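Local coordinates for hyaluronoglucosaminidase (Apis mellifera, PDB 1FCQ), which hydrolyses hyaluronan as a glycosidase of family 56 and is a major allergen of bee venom, at residues G77-G82 with R155-Y160; V136-H141 with R148-A153; P224-R229 with G239-R244. One frame throughout, in Å; residues are numbered along the deposited sequence.

Contact 1: G77-G82 with R155-Y160; sequences GVPQLG and RRFEKY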
loop_
_atom_site.group_PDB
_atom_site.type_symbol
_atom_site.label_atom_id
_atom_site.label_comp_id
_atom_site.label_asym_id
_atom_site.label_seq_id
_atom_site.Cartn_x
_atom_site.Cartn_y
_atom_site.Cartn_z
ATOM N N GLY A 77 -3.009 19.139 -8.346
ATOM C CA GLY A 77 -3.523 18.956 -6.998
ATOM C C GLY A 77 -4.568 17.840 -6.955
ATOM O O GLY A 77 -4.376 16.835 -6.271
ATOM N N VAL A 78 -5.700 18.068 -7.619
ATOM C CA VAL A 78 -6.761 17.070 -7.740
ATOM C C VAL A 78 -6.646 16.475 -9.145
ATOM O O VAL A 78 -6.223 17.128 -10.089
ATOM C CB VAL A 78 -8.165 17.660 -7.565
ATOM C CG1 VAL A 78 -8.507 17.879 -6.094
ATOM C CG2 VAL A 78 -8.343 18.953 -8.352
ATOM N N PRO A 79 -6.983 15.198 -9.305
ATOM C CA PRO A 79 -6.804 14.493 -10.567
ATOM C C PRO A 79 -7.522 15.094 -11.757
ATOM O O PRO A 79 -6.992 15.021 -12.884
ATOM C CB PRO A 79 -7.225 13.066 -10.243
ATOM C CG PRO A 79 -8.084 13.175 -9.044
ATOM C CD PRO A 79 -7.495 14.317 -8.221
ATOM N N GLN A 80 -8.664 15.716 -11.552
ATOM C CA GLN A 80 -9.413 16.360 -12.626
ATOM C C GLN A 80 -8.704 17.593 -13.177
ATOM O O GLN A 80 -9.149 18.118 -14.202
ATOM C CB GLN A 80 -10.851 16.687 -12.214
ATOM C CG GLN A 80 -11.014 17.655 -11.061
ATOM C CD GLN A 80 -11.117 17.058 -9.674
ATOM O OE1 GLN A 80 -11.897 17.545 -8.837
ATOM N NE2 GLN A 80 -10.363 16.001 -9.412
ATOM N N LEU A 81 -7.661 18.109 -12.529
ATOM C CA LEU A 81 -6.870 19.194 -13.070
ATOM C C LEU A 81 -5.487 18.704 -13.467
ATOM O O LEU A 81 -4.599 19.475 -13.833
ATOM C CB LEU A 81 -6.725 20.326 -12.045
ATOM C CG LEU A 81 -7.993 21.099 -11.693
ATOM C CD1 LEU A 81 -7.699 22.080 -10.564
ATOM C CD2 LEU A 81 -8.554 21.815 -12.916
ATOM N N GLY A 82 -5.250 17.392 -13.389
ATOM C CA GLY A 82 -3.943 16.839 -13.671
ATOM C C GLY A 82 -3.638 16.577 -15.132
ATOM O O GLY A 82 -4.521 16.350 -15.956
ATOM N N ARG A 155 -18.237 13.768 -9.149
ATOM C CA ARG A 155 -18.131 13.060 -10.422
ATOM C C ARG A 155 -16.801 13.277 -11.122
ATOM O O ARG A 155 -16.145 12.321 -11.561
ATOM C CB ARG A 155 -19.294 13.488 -11.341
ATOM C CG ARG A 155 -19.280 12.723 -12.651
ATOM C CD ARG A 155 -20.125 13.420 -13.732
ATOM N NE ARG A 155 -19.321 13.337 -14.947
ATOM C CZ ARG A 155 -18.683 14.292 -15.590
ATOM N NH1 ARG A 155 -18.739 15.567 -15.243
ATOM N NH2 ARG A 155 -17.974 13.924 -16.650
ATOM N N ARG A 156 -16.356 14.540 -11.213
ATOM C CA ARG A 156 -15.105 14.852 -11.878
ATOM C C ARG A 156 -13.917 14.272 -11.108
ATOM O O ARG A 156 -13.023 13.678 -11.711
ATOM C CB ARG A 156 -14.918 16.364 -12.027
ATOM C CG ARG A 156 -15.896 17.013 -13.007
ATOM C CD ARG A 156 -15.572 18.503 -13.038
ATOM N NE ARG A 156 -16.462 19.314 -13.835
ATOM C CZ ARG A 156 -16.446 20.622 -14.038
ATOM N NH1 ARG A 156 -15.544 21.442 -13.508
ATOM N NH2 ARG A 156 -17.385 21.153 -14.815
ATOM N N PHE A 157 -13.947 14.408 -9.781
ATOM C CA PHE A 157 -12.836 13.834 -9.004
ATOM C C PHE A 157 -12.748 12.327 -9.214
ATOM O O PHE A 157 -11.653 11.809 -9.449
ATOM C CB PHE A 157 -13.000 14.146 -7.515
ATOM C CG PHE A 157 -11.966 13.471 -6.650
ATOM C CD1 PHE A 157 -10.781 14.136 -6.369
ATOM C CD2 PHE A 157 -12.183 12.197 -6.150
ATOM C CE1 PHE A 157 -9.821 13.519 -5.577
ATOM C CE2 PHE A 157 -11.214 11.583 -5.378
ATOM C CZ PHE A 157 -10.032 12.246 -5.087
ATOM N N GLU A 158 -13.881 11.635 -9.111
ATOM C CA GLU A 158 -13.849 10.176 -9.256
ATOM C C GLU A 158 -13.502 9.753 -10.670
ATOM O O GLU A 158 -12.787 8.757 -10.875
ATOM C CB GLU A 158 -15.182 9.572 -8.796
ATOM C CG GLU A 158 -15.355 9.807 -7.305
ATOM C CD GLU A 158 -16.513 9.097 -6.653
ATOM O OE1 GLU A 158 -17.432 8.628 -7.361
ATOM O OE2 GLU A 158 -16.531 8.973 -5.426
ATOM N N LYS A 159 -14.017 10.474 -11.673
ATOM C CA LYS A 159 -13.698 10.146 -13.055
ATOM C C LYS A 159 -12.195 10.182 -13.326
ATOM O O LYS A 159 -11.626 9.197 -13.821
ATOM C CB LYS A 159 -14.411 11.127 -13.984
ATOM C CG LYS A 159 -14.039 10.991 -15.455
ATOM C CD LYS A 159 -15.080 11.787 -16.248
ATOM C CE LYS A 159 -14.980 11.473 -17.723
ATOM N NZ LYS A 159 -13.948 12.305 -18.392
ATOM N N TYR A 160 -11.547 11.284 -12.925
ATOM C CA TYR A 160 -10.124 11.443 -13.205
ATOM C C TYR A 160 -9.251 10.702 -12.206
ATOM O O TYR A 160 -8.162 10.267 -12.565
ATOM C CB TYR A 160 -9.797 12.946 -13.369
ATOM C CG TYR A 160 -10.485 13.423 -14.646
ATOM C CD1 TYR A 160 -11.719 14.056 -14.592
ATOM C CD2 TYR A 160 -9.914 13.158 -15.882
ATOM C CE1 TYR A 160 -12.354 14.448 -15.758
ATOM C CE2 TYR A 160 -10.554 13.537 -17.052
ATOM C CZ TYR A 160 -11.765 14.186 -16.976
ATOM O OH TYR A 160 -12.405 14.569 -18.134
#
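Q80, P79 and F157 carry most of this contact, in which the 3-10 turn 79-81, in the loop between strand 73-74 and helix 84-98 of the TIM-barrel fold, lies against helix 146-175. The carboxamide of Q80 reaches over the helix backbone: NE2 comes within 3.3 Å of F157 CA. CG of Q80 sits between its own backbone N and carbonyl carbon (chi1 62°), and a bend at chi2 then brings the amide slantwise against the phenyl ring, NE2 nearest CD1, the two planes 79° apart. OE1 of the same amide is hydrogen-bonded to S133 OG on helix 127-140, which holds that end of the group.

P79 packs beside Q80 on the same ring, its CD 3.6 Å from F157 CE1, while V78 CG1 lies farther off at the ring edge, 4.4 Å from CD1 of F157. One helical turn on, Y160 closes the other end: its CB rests on the backbone of the turn, 3.5 Å from Q80 N. R156 starts toward the turn but sends its guanidinium elsewhere, to E152 and E140. The Y160 OH is hydrogen-bonded to K159 NZ at 2.8 Å, and K159 CG lies over one face of the ring, toward its rim.

Contact 2: V136-H141 with R148-A153; sequences VVRREH and RVEQEA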
loop_
_atom_site.group_PDB
_atom_site.type_symbol
_atom_site.label_atom_id
_atom_site.label_comp_id
_atom_site.label_asym_id
_atom_site.label_seq_id
_atom_site.Cartn_x
_atom_site.Cartn_y
_atom_site.Cartn_z
ATOM N N VAL A 136 -13.179 24.432 -7.457
ATOM C CA VAL A 136 -12.970 24.514 -8.889
ATOM C C VAL A 136 -14.306 24.539 -9.634
ATOM O O VAL A 136 -14.439 25.352 -10.556
ATOM C CB VAL A 136 -12.109 23.305 -9.329
ATOM C CG1 VAL A 136 -12.092 23.135 -10.840
ATOM C CG2 VAL A 136 -10.694 23.516 -8.793
ATOM N N VAL A 137 -15.257 23.707 -9.220
ATOM C CA VAL A 137 -16.567 23.685 -9.873
ATOM C C VAL A 137 -17.268 25.024 -9.633
ATOM O O VAL A 137 -17.842 25.590 -10.568
ATOM C CB VAL A 137 -17.481 22.544 -9.416
ATOM C CG1 VAL A 137 -18.864 22.624 -10.084
ATOM C CG2 VAL A 137 -16.877 21.189 -9.783
ATOM N N ARG A 138 -17.239 25.473 -8.385
ATOM C CA ARG A 138 -17.868 26.759 -8.066
ATOM C C ARG A 138 -17.268 27.889 -8.878
ATOM O O ARG A 138 -18.008 28.769 -9.349
ATOM C CB ARG A 138 -17.694 27.076 -6.575
ATOM C CG ARG A 138 -18.631 26.293 -5.683
ATOM C CD ARG A 138 -18.684 26.912 -4.282
ATOM N NE ARG A 138 -19.236 25.935 -3.359
ATOM C CZ ARG A 138 -20.475 25.500 -3.222
ATOM N NH1 ARG A 138 -21.475 25.972 -3.961
ATOM N NH2 ARG A 138 -20.734 24.578 -2.303
ATOM N N ARG A 139 -15.948 27.936 -9.028
ATOM C CA ARG A 139 -15.315 29.018 -9.783
ATOM C C ARG A 139 -15.724 29.001 -11.245
ATOM O O ARG A 139 -16.023 30.054 -11.829
ATOM C CB ARG A 139 -13.790 28.898 -9.628
ATOM C CG ARG A 139 -13.003 29.903 -10.451
ATOM C CD ARG A 139 -11.507 29.759 -10.209
ATOM N NE ARG A 139 -10.727 30.556 -11.145
ATOM C CZ ARG A 139 -9.424 30.794 -11.073
ATOM N NH1 ARG A 139 -8.689 30.300 -10.086
ATOM N NH2 ARG A 139 -8.839 31.542 -12.006
ATOM N N GLU A 140 -15.801 27.803 -11.817
ATOM C CA GLU A 140 -16.150 27.643 -13.218
ATOM C C GLU A 140 -17.619 27.859 -13.489
ATOM O O GLU A 140 -18.009 28.354 -14.550
ATOM C CB GLU A 140 -15.705 26.252 -13.699
ATOM C CG GLU A 140 -14.185 26.153 -13.693
ATOM C CD GLU A 140 -13.646 24.823 -14.161
ATOM O OE1 GLU A 140 -14.437 23.879 -14.364
ATOM O OE2 GLU A 140 -12.408 24.741 -14.312
ATOM N N HIS A 141 -18.473 27.495 -12.533
ATOM C CA HIS A 141 -19.921 27.601 -12.690
ATOM C C HIS A 141 -20.538 28.271 -11.473
ATOM O O HIS A 141 -21.245 27.677 -10.650
ATOM C CB HIS A 141 -20.526 26.205 -12.850
ATOM C CG HIS A 141 -19.934 25.303 -13.882
ATOM N ND1 HIS A 141 -20.136 25.479 -15.236
ATOM C CD2 HIS A 141 -19.137 24.214 -13.762
ATOM C CE1 HIS A 141 -19.495 24.534 -15.901
ATOM N NE2 HIS A 141 -18.879 23.752 -15.034
ATOM N N ARG A 148 -25.929 20.591 -7.749
ATOM C CA ARG A 148 -25.241 20.384 -9.012
ATOM C C ARG A 148 -23.730 20.529 -8.820
ATOM O O ARG A 148 -22.948 19.728 -9.333
ATOM C CB ARG A 148 -25.787 21.320 -10.085
ATOM C CG ARG A 148 -25.256 21.062 -11.485
ATOM C CD ARG A 148 -26.222 21.549 -12.542
ATOM N NE ARG A 148 -25.979 21.155 -13.904
ATOM C CZ ARG A 148 -25.380 20.121 -14.455
ATOM N NH1 ARG A 148 -24.801 19.168 -13.737
ATOM N NH2 ARG A 148 -25.318 20.005 -15.781
ATOM N N VAL A 149 -23.336 21.557 -8.064
ATOM C CA VAL A 149 -21.909 21.771 -7.795
ATOM C C VAL A 149 -21.317 20.564 -7.080
ATOM O O VAL A 149 -20.264 20.078 -7.498
ATOM C CB VAL A 149 -21.704 23.035 -6.937
ATOM C CG1 VAL A 149 -20.269 23.102 -6.411
ATOM C CG2 VAL A 149 -22.033 24.301 -7.710
ATOM N N GLU A 150 -21.936 20.131 -5.986
ATOM C CA GLU A 150 -21.424 18.999 -5.220
ATOM C C GLU A 150 -21.333 17.735 -6.065
ATOM O O GLU A 150 -20.335 17.000 -6.040
ATOM C CB GLU A 150 -22.331 18.760 -4.007
ATOM C CG GLU A 150 -22.186 19.887 -2.978
ATOM C CD GLU A 150 -20.834 19.810 -2.287
ATOM O OE1 GLU A 150 -20.153 18.764 -2.397
ATOM O OE2 GLU A 150 -20.448 20.789 -1.624
ATOM N N GLN A 151 -22.401 17.467 -6.807
ATOM C CA GLN A 151 -22.477 16.289 -7.684
ATOM C C GLN A 151 -21.382 16.285 -8.735
ATOM O O GLN A 151 -20.712 15.273 -9.020
ATOM C CB GLN A 151 -23.874 16.349 -8.280
ATOM C CG GLN A 151 -24.257 15.694 -9.574
ATOM C CD GLN A 151 -25.699 16.048 -9.931
ATOM O OE1 GLN A 151 -25.986 16.662 -10.956
ATOM N NE2 GLN A 151 -26.626 15.664 -9.059
ATOM N N GLU A 152 -21.153 17.439 -9.358
ATOM C CA GLU A 152 -20.122 17.612 -10.369
ATOM C C GLU A 152 -18.727 17.436 -9.773
ATOM O O GLU A 152 -17.875 16.768 -10.359
ATOM C CB GLU A 152 -20.281 18.978 -11.037
ATOM C CG GLU A 152 -19.286 19.238 -12.157
ATOM C CD GLU A 152 -19.529 18.422 -13.412
ATOM O OE1 GLU A 152 -20.466 17.608 -13.411
ATOM O OE2 GLU A 152 -18.786 18.593 -14.395
ATOM N N ALA A 153 -18.470 18.019 -8.610
ATOM C CA ALA A 153 -17.184 17.898 -7.947
ATOM C C ALA A 153 -16.825 16.427 -7.709
ATOM O O ALA A 153 -15.718 15.994 -8.033
ATOM C CB ALA A 153 -17.220 18.629 -6.608
#
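V137 and V149 hold nearly the same first torsion, with CG1 anti to the backbone N in both (chi1 177° and 168°), and this turns the two CG1 methyls toward one another between the helices. They meet at 4.0 Å, V137 CG1 to V149 CG1. The second methyl of V137 points farther along the partner helix: CG2 lies 3.7 Å from A153 N and also packs on A153 CB and, at 3.9 Å, on E152 CG. V137 therefore fits among V149, E152 and A153, on the inner side of a helical hairpin whose segments run at 126° to each other, with axes 9.4 Å apart.

R138 covers one flank of this apolar core. Its CG touches V149 CG1 at 3.7 Å, and its chain, extended from CG to NE, carries the guanidinium on until V149 CG1 sits over the centre of one face, 3.9 Å above the plane. The charged end looks past the valine: R138 NH2 makes only a long salt bridge to E150 OE2, at 3.9 Å and with the planes well inclined, and pairs more strongly with D146. E152 supplies aliphatic carbons to the valine, while a bend at chi2 directs its carboxylate to R155 and R156 farther along its own helix.

The two helices, 127-140 and 146-175, are joined by a short connection from which W144 packs on V137, V149 and E152 and stacks with H141. V134, one turn before R138 on helix 127-140, continues the packing on V149 and A153.

Contact 3: P224-R229 with G239-R244; sequences PSVYLR and GLVGGR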
loop_
_atom_site.group_PDB
_atom_site.type_symbol
_atom_site.label_atom_id
_atom_site.label_comp_id
_atom_site.label_asym_id
_atom_site.label_seq_id
_atom_site.Cartn_x
_atom_site.Cartn_y
_atom_site.Cartn_z
ATOM N N PRO A 224 -3.665 -5.053 1.206
ATOM C CA PRO A 224 -4.205 -4.288 2.330
ATOM C C PRO A 224 -3.092 -4.028 3.321
ATOM O O PRO A 224 -2.273 -4.936 3.511
ATOM C CB PRO A 224 -5.331 -5.171 2.875
ATOM C CG PRO A 224 -4.855 -6.548 2.530
ATOM C CD PRO A 224 -4.315 -6.385 1.124
ATOM N N SER A 225 -3.033 -2.812 3.856
ATOM C CA SER A 225 -1.986 -2.542 4.866
ATOM C C SER A 225 -2.549 -2.848 6.248
ATOM O O SER A 225 -3.581 -2.294 6.630
ATOM C CB SER A 225 -1.570 -1.088 4.760
ATOM O OG SER A 225 -0.627 -0.755 5.779
ATOM N N VAL A 226 -1.884 -3.709 7.021
ATOM C CA VAL A 226 -2.384 -4.165 8.312
ATOM C C VAL A 226 -1.446 -3.792 9.455
ATOM O O VAL A 226 -1.227 -4.553 10.381
ATOM C CB VAL A 226 -2.702 -5.673 8.296
ATOM C CG1 VAL A 226 -3.771 -5.982 7.229
ATOM C CG2 VAL A 226 -1.511 -6.579 8.067
ATOM N N TYR A 227 -0.939 -2.563 9.379
ATOM C CA TYR A 227 -0.030 -2.083 10.433
ATOM C C TYR A 227 -0.774 -1.923 11.753
ATOM O O TYR A 227 -1.876 -1.372 11.815
ATOM C CB TYR A 227 0.645 -0.791 9.995
ATOM C CG TYR A 227 1.440 -0.835 8.713
ATOM C CD1 TYR A 227 1.713 -2.026 8.057
ATOM C CD2 TYR A 227 1.915 0.353 8.150
ATOM C CE1 TYR A 227 2.429 -2.033 6.880
ATOM C CE2 TYR A 227 2.664 0.341 6.983
ATOM C CZ TYR A 227 2.894 -0.862 6.342
ATOM O OH TYR A 227 3.616 -0.896 5.171
ATOM N N LEU A 228 -0.173 -2.468 12.823
ATOM C CA LEU A 228 -0.813 -2.405 14.123
ATOM C C LEU A 228 -0.657 -1.064 14.822
ATOM O O LEU A 228 0.238 -0.276 14.537
ATOM C CB LEU A 228 -0.258 -3.483 15.067
ATOM C CG LEU A 228 -0.174 -4.894 14.479
ATOM C CD1 LEU A 228 0.243 -5.880 15.559
ATOM C CD2 LEU A 228 -1.515 -5.272 13.855
ATOM N N ARG A 229 -1.628 -0.803 15.703
ATOM C CA ARG A 229 -1.583 0.394 16.533
ATOM C C ARG A 229 -1.364 -0.038 17.982
ATOM O O ARG A 229 -1.899 -1.055 18.422
ATOM C CB ARG A 229 -2.807 1.280 16.370
ATOM C CG ARG A 229 -2.832 1.975 15.006
ATOM C CD ARG A 229 -3.693 3.229 15.070
ATOM N NE ARG A 229 -5.036 2.895 15.541
ATOM C CZ ARG A 229 -5.975 2.362 14.765
ATOM N NH1 ARG A 229 -5.707 2.125 13.491
ATOM N NH2 ARG A 229 -7.169 2.096 15.273
ATOM N N GLY A 239 -8.163 -8.043 15.478
ATOM C CA GLY A 239 -9.355 -7.615 14.760
ATOM C C GLY A 239 -9.045 -6.651 13.622
ATOM O O GLY A 239 -9.671 -6.716 12.557
ATOM N N LEU A 240 -8.136 -5.716 13.851
ATOM C CA LEU A 240 -7.698 -4.762 12.842
ATOM C C LEU A 240 -7.200 -5.557 11.637
ATOM O O LEU A 240 -7.595 -5.287 10.499
ATOM C CB LEU A 240 -6.569 -3.876 13.366
ATOM C CG LEU A 240 -5.934 -2.823 12.465
ATOM C CD1 LEU A 240 -5.240 -1.767 13.321
ATOM C CD2 LEU A 240 -4.888 -3.386 11.502
ATOM N N VAL A 241 -6.279 -6.495 11.892
ATOM C CA VAL A 241 -5.727 -7.313 10.824
ATOM C C VAL A 241 -6.818 -8.134 10.155
ATOM O O VAL A 241 -6.934 -8.175 8.934
ATOM C CB VAL A 241 -4.617 -8.236 11.364
ATOM C CG1 VAL A 241 -4.099 -9.207 10.317
ATOM C CG2 VAL A 241 -3.466 -7.383 11.891
ATOM N N GLY A 242 -7.603 -8.840 10.976
ATOM C CA GLY A 242 -8.648 -9.713 10.461
ATOM C C GLY A 242 -9.647 -9.038 9.542
ATOM O O GLY A 242 -9.923 -9.542 8.443
ATOM N N GLY A 243 -10.192 -7.911 9.951
ATOM C CA GLY A 243 -11.152 -7.145 9.185
ATOM C C GLY A 243 -10.596 -6.761 7.813
ATOM O O GLY A 243 -11.264 -6.904 6.774
ATOM N N ARG A 244 -9.350 -6.292 7.812
ATOM C CA ARG A 244 -8.686 -5.895 6.574
ATOM C C ARG A 244 -8.367 -7.052 5.657
ATOM O O ARG A 244 -8.546 -6.904 4.440
ATOM C CB ARG A 244 -7.425 -5.095 6.913
ATOM C CG ARG A 244 -7.825 -3.806 7.625
ATOM C CD ARG A 244 -6.566 -3.050 8.041
ATOM N NE ARG A 244 -7.009 -1.881 8.810
ATOM C CZ ARG A 244 -6.264 -0.832 9.086
ATOM N NH1 ARG A 244 -6.802 0.155 9.803
ATOM N NH2 ARG A 244 -5.005 -0.747 8.669
HETATM O O HOH W 1 -2.111 0.594 7.771
HETATM O O HOH W 2 -2.918 0.679 10.336
#
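This is the loop of a beta-alpha unit of the TIM barrel: residues 224-229, between strand 221-222 and helix 234-253, lie along that helix, with R244 spanning the junction. Its chain is extended from CG to NE, and its NH2 donates to S225 O at 2.9 Å (N-H...O angle 156°). The carbonyl oxygen lies in the guanidinium plane, at its edge, although the nitrogen is tilted 23° from the carbonyl plane. Three oxygens gather round the two N-H groups of NH2: S225 O, water 2, which lies 2.7 Å from Y227 O and can donate to it, and water 1, weakly held and probably sharing a hydrogen. Water 1 is bonded to S225 OG, itself hydrogen-bonded to Y184 OH. L240 CD2 lies over one face of the guanidinium, near the rim, and N191 OD1 takes NE.

Beside the arginine's aliphatic part the contact is apolar. V226 CG1 packs on R244 CB at 3.8 Å, and L228 CD2 presses on V241 CG2 at 3.5 Å, tighter than usual for two methyls. R229 bends at chi3 and brings NH1 to L240 CD1, and within 4.3 Å of R244 NH1, a like charge; its NH2 has a weak bond to L192 O.

Backbone bonds tie P224 and V226 to Y265 of strand 261-267, the neighbour of strand 221-222 in the parallel sheet. Helix 280-292 packs on L228 and V241 through T286, and on V241 through I290.

Overall arrangement
Contacts 1 and 2 share helix 146-175 and adjoin along it, their centres 12 Å apart; contact 2 is nested within the loop of chain that contact 1 closes. R156 joins them through a salt bridge to E140 and a probable hydrogen bond to H141, while L81 packs on V136. Contact 2 lies farthest from the chain centre, about 31 Å, yet has a buried valine core flanked by charged side chains; contact 1, at about 21 Å, is partly buried and relies on an amide, a proline and aromatic rings. Contact 3, the most central at about 12 Å and also buried, stands apart, 29 Å from contact 1 between centres. There an arginine, a backbone carbonyl and waters join the packing.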